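Local coordinates for protein polyphenol oxidase, chloroplastic (Malus domestica, PDB 6ELV) that catalyses the oxidation of mono- and o-diphenols to o-diquinones, represented here by its separately expressed C-terminal domain, at residues Gly53-Arg58 / Lys97-Thr102. Numbering follows the deposited sequence.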
ATOM      1  N   GLY A  53      -8.531  -2.137   6.226  1.00 13.50           N
ATOM      2  CA  GLY A  53      -8.496  -2.466   7.639  1.00 12.77           C
ATOM      3  C   GLY A  53      -7.468  -1.674   8.413  1.00 11.01           C
ATOM      4  O   GLY A  53      -6.835  -2.214   9.329  1.00 12.20           O
ATOM      5  N   ILE A  54      -7.283  -0.404   8.058  1.00 10.36           N
ATOM      6  CA  ILE A  54      -6.382   0.480   8.789  1.00  9.83           C
ATOM      7  C   ILE A  54      -7.054   0.840  10.105  1.00 10.28           C
ATOM      8  O   ILE A  54      -8.131   1.447  10.111  1.00 12.59           O
ATOM      9  CB  ILE A  54      -6.090   1.739   7.965  1.00  9.71           C
ATOM     10  CG1 ILE A  54      -5.460   1.390   6.615  1.00  9.98           C
ATOM     11  CG2 ILE A  54      -5.232   2.722   8.751  1.00 10.95           C
ATOM     12  CD1 ILE A  54      -5.371   2.584   5.689  1.00  9.88           C
ATOM     13  N   GLU A  55      -6.432   0.471  11.222  1.00 10.02           N
ATOM     14  CA  GLU A  55      -7.100   0.610  12.507  1.00  9.91           C
ATOM     15  C   GLU A  55      -6.155   1.183  13.548  1.00  9.27           C
ATOM     16  O   GLU A  55      -4.997   0.766  13.649  1.00  9.97           O
ATOM     17  CB  GLU A  55      -7.644  -0.729  12.973  1.00 11.74           C
ATOM     18  CG  GLU A  55      -8.545  -0.615  14.150  1.00 16.02           C
ATOM     19  CD  GLU A  55      -9.129  -1.947  14.510  1.00 21.68           C
ATOM     20  OE1 GLU A  55      -9.722  -2.594  13.622  1.00 24.55           O
ATOM     21  OE2 GLU A  55      -8.949  -2.367  15.672  1.00 23.83           O
ATOM     22  N   PHE A  56      -6.668   2.121  14.342  1.00  9.59           N
ATOM     23  CA  PHE A  56      -5.852   2.853  15.303  1.00  9.69           C
ATOM     24  C   PHE A  56      -6.786   3.575  16.266  1.00  9.04           C
ATOM     25  O   PHE A  56      -7.979   3.739  15.999  1.00  9.03           O
ATOM     26  CB  PHE A  56      -4.935   3.870  14.601  1.00  9.92           C
ATOM     27  CG  PHE A  56      -5.675   4.799  13.682  1.00  9.71           C
ATOM     28  CD1 PHE A  56      -5.964   4.432  12.374  1.00  9.74           C
ATOM     29  CD2 PHE A  56      -6.143   6.021  14.146  1.00 11.40           C
ATOM     30  CE1 PHE A  56      -6.677   5.273  11.558  1.00 11.62           C
ATOM     31  CE2 PHE A  56      -6.855   6.870  13.320  1.00 12.91           C
ATOM     32  CZ  PHE A  56      -7.123   6.489  12.028  1.00 13.13           C
ATOM     33  N   ASP A  57      -6.224   4.011  17.387  1.00  9.02           N
ATOM     34  CA  ASP A  57      -6.970   4.823  18.341  1.00  9.31           C
ATOM     35  C   ASP A  57      -7.078   6.245  17.802  1.00  8.62           C
ATOM     36  O   ASP A  57      -6.076   6.843  17.407  1.00  9.16           O
ATOM     37  CB  ASP A  57      -6.262   4.862  19.695  1.00 10.91           C
ATOM     38  CG  ASP A  57      -6.439   3.591  20.512  1.00 13.14           C
ATOM     39  OD1 ASP A  57      -7.064   2.620  20.053  1.00 14.51           O
ATOM     40  OD2 ASP A  57      -5.916   3.568  21.641  1.00 18.89           O
ATOM     41  N   ARG A  58      -8.286   6.814  17.851  1.00  8.88           N
ATOM     42  CA  ARG A  58      -8.509   8.138  17.280  1.00  8.74           C
ATOM     43  C   ARG A  58      -7.706   9.231  17.972  1.00  8.52           C
ATOM     44  O   ARG A  58      -7.386  10.239  17.335  1.00  9.33           O
ATOM     45  CB  ARG A  58      -9.995   8.471  17.299  1.00  9.01           C
ATOM     46  CG  ARG A  58     -10.787   7.664  16.295  1.00  9.12           C
ATOM     47  CD  ARG A  58     -12.289   7.871  16.486  1.00 10.40           C
ATOM     48  NE  ARG A  58     -13.069   7.048  15.563  1.00 10.36           N
ATOM     49  CZ  ARG A  58     -13.569   7.464  14.404  1.00  9.24           C
ATOM     50  NH1 ARG A  58     -13.419   8.724  14.021  1.00  9.46           N
ATOM     51  NH2 ARG A  58     -14.245   6.622  13.638  1.00 10.97           N
ATOM     52  N   LYS A  97     -16.908   5.992  19.580  1.00  9.14           N
ATOM     53  CA  LYS A  97     -15.864   5.095  19.109  1.00  9.43           C
ATOM     54  C   LYS A  97     -14.518   5.535  19.657  1.00  9.38           C
ATOM     55  O   LYS A  97     -14.147   6.703  19.537  1.00 11.41           O
ATOM     56  CB  LYS A  97     -15.770   5.107  17.586  1.00 10.09           C
ATOM     57  CG  LYS A  97     -16.941   4.489  16.860  1.00 10.51           C
ATOM     58  CD  LYS A  97     -16.786   4.682  15.366  1.00 11.04           C
ATOM     59  CE  LYS A  97     -17.896   4.001  14.588  1.00 11.53           C
ATOM     60  NZ  LYS A  97     -17.796   4.331  13.147  1.00 12.49           N
ATOM     61  N   LYS A  98     -13.769   4.578  20.202  1.00  8.96           N
ATOM     62  CA  LYS A  98     -12.378   4.825  20.549  1.00  9.50           C
ATOM     63  C   LYS A  98     -11.480   4.759  19.319  1.00  8.63           C
ATOM     64  O   LYS A  98     -10.476   5.478  19.237  1.00  9.68           O
ATOM     65  CB  LYS A  98     -11.926   3.771  21.559  1.00 11.27           C
ATOM     66  CG  LYS A  98     -10.497   3.920  22.025  1.00 13.90           C
ATOM     67  CD  LYS A  98     -10.104   2.837  23.013  1.00 18.05           C
ATOM     68  CE  LYS A  98      -9.679   1.559  22.318  1.00 21.33           C
ATOM     69  NZ  LYS A  98      -9.069   0.588  23.276  1.00 23.05           N
ATOM     70  N   LYS A  99     -11.802   3.885  18.375  1.00  9.42           N
ATOM     71  CA  LYS A  99     -10.912   3.561  17.274  1.00  9.76           C
ATOM     72  C   LYS A  99     -11.545   3.995  15.958  1.00  9.52           C
ATOM     73  O   LYS A  99     -12.757   4.230  15.859  1.00  9.51           O
ATOM     74  CB  LYS A  99     -10.664   2.058  17.234  1.00 10.79           C
ATOM     75  CG  LYS A  99      -9.991   1.540  18.496  1.00 13.10           C
ATOM     76  CD  LYS A  99      -9.340   0.216  18.239  1.00 17.22           C
ATOM     77  CE  LYS A  99     -10.438  -0.788  17.973  1.00 23.50           C
ATOM     78  NZ  LYS A  99      -9.967  -2.166  17.697  1.00 27.45           N
ATOM     79  N   MET A 100     -10.704   4.087  14.939  1.00 10.13           N
ATOM     80  CA  MET A 100     -11.138   4.208  13.558  1.00 10.43           C
ATOM     81  C   MET A 100     -10.686   2.971  12.801  1.00 10.02           C
ATOM     82  O   MET A 100      -9.590   2.453  13.034  1.00 11.52           O
ATOM     83  CB  MET A 100     -10.538   5.460  12.909  1.00 13.89           C
ATOM     84  CG  MET A 100     -10.910   5.720  11.445  1.00 19.63           C
ATOM     85  SD  MET A 100     -11.271   7.451  11.178  1.00 28.51           S
ATOM     86  CE  MET A 100     -10.000   8.137  12.257  1.00 31.33           C
ATOM     87  N   ASN A 101     -11.543   2.502  11.901  1.00 10.07           N
ATOM     88  CA  ASN A 101     -11.226   1.416  10.988  1.00 11.04           C
ATOM     89  C   ASN A 101     -11.545   1.940   9.598  1.00 10.39           C
ATOM     90  O   ASN A 101     -12.710   2.225   9.293  1.00 12.54           O
ATOM     91  CB  ASN A 101     -12.044   0.169  11.309  1.00 14.66           C
ATOM     92  CG  ASN A 101     -11.578  -1.038  10.523  1.00 18.97           C
ATOM     93  OD1 ASN A 101     -11.390  -0.964   9.315  1.00 21.00           O
ATOM     94  ND2 ASN A 101     -11.360  -2.147  11.211  1.00 24.04           N
ATOM     95  N   THR A 102     -10.518   2.088   8.769  1.00  9.69           N
ATOM     96  CA  THR A 102     -10.664   2.821   7.527  1.00  9.78           C
ATOM     97  C   THR A 102      -9.820   2.173   6.429  1.00  9.91           C
ATOM     98  O   THR A 102      -9.331   1.051   6.566  1.00 10.34           O
ATOM     99  CB  THR A 102     -10.405   4.309   7.784  1.00 10.97           C
ATOM    100  OG1 THR A 102     -10.796   5.058   6.635  1.00 13.49           O
ATOM    101  CG2 THR A 102      -8.941   4.587   8.132  1.00 12.41           C
TER
HETATM  102  O   HOH W   1      -6.688   0.065  21.440  1.00 34.38           O
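Met100 lies alongside Phe56 and overlaps one ring face off-centre, its CB 4.1 Å from the ring centroid. Bends at chi2 (137°) and chi3 (38°) bring the methyl back to the ring, CE meeting Phe56 CZ at 3.3 Å, while SD keeps an oblique Met-aromatic contact. Thr102 CG2 adds a methyl at the ring edge. On its other flank Met100 meets Arg58, with SD over one face of the guanidinium, 3.8 Å from Arg58 NH1. Extended from CG to NE, the arginine runs across the neighbouring strand and donates from NE to Lys99 O (2.9 Å) from well above the carbonyl plane. An alanine in place of Arg58 would probably leave Lys99 O without this donor and bare the flank of Met100. Paired backbone bonds at Phe56-Met100 and Ile54-Thr102 set the antiparallel register, and Arg58 N extends it to Lys98 O in a nearly straight bond (175°). Gly53 and Ile54 share Thr102 as partner, a G1 beta bulge with positive phi at the glycine. A water bridges Asp57 OD1 and Lys98 NZ. Strand 99-107 is outermost in the four-stranded antiparallel sheet, next to strand 48-57, whose Ile54 and Phe56 pack against strands 62-70 and 82-89 of the other sheet.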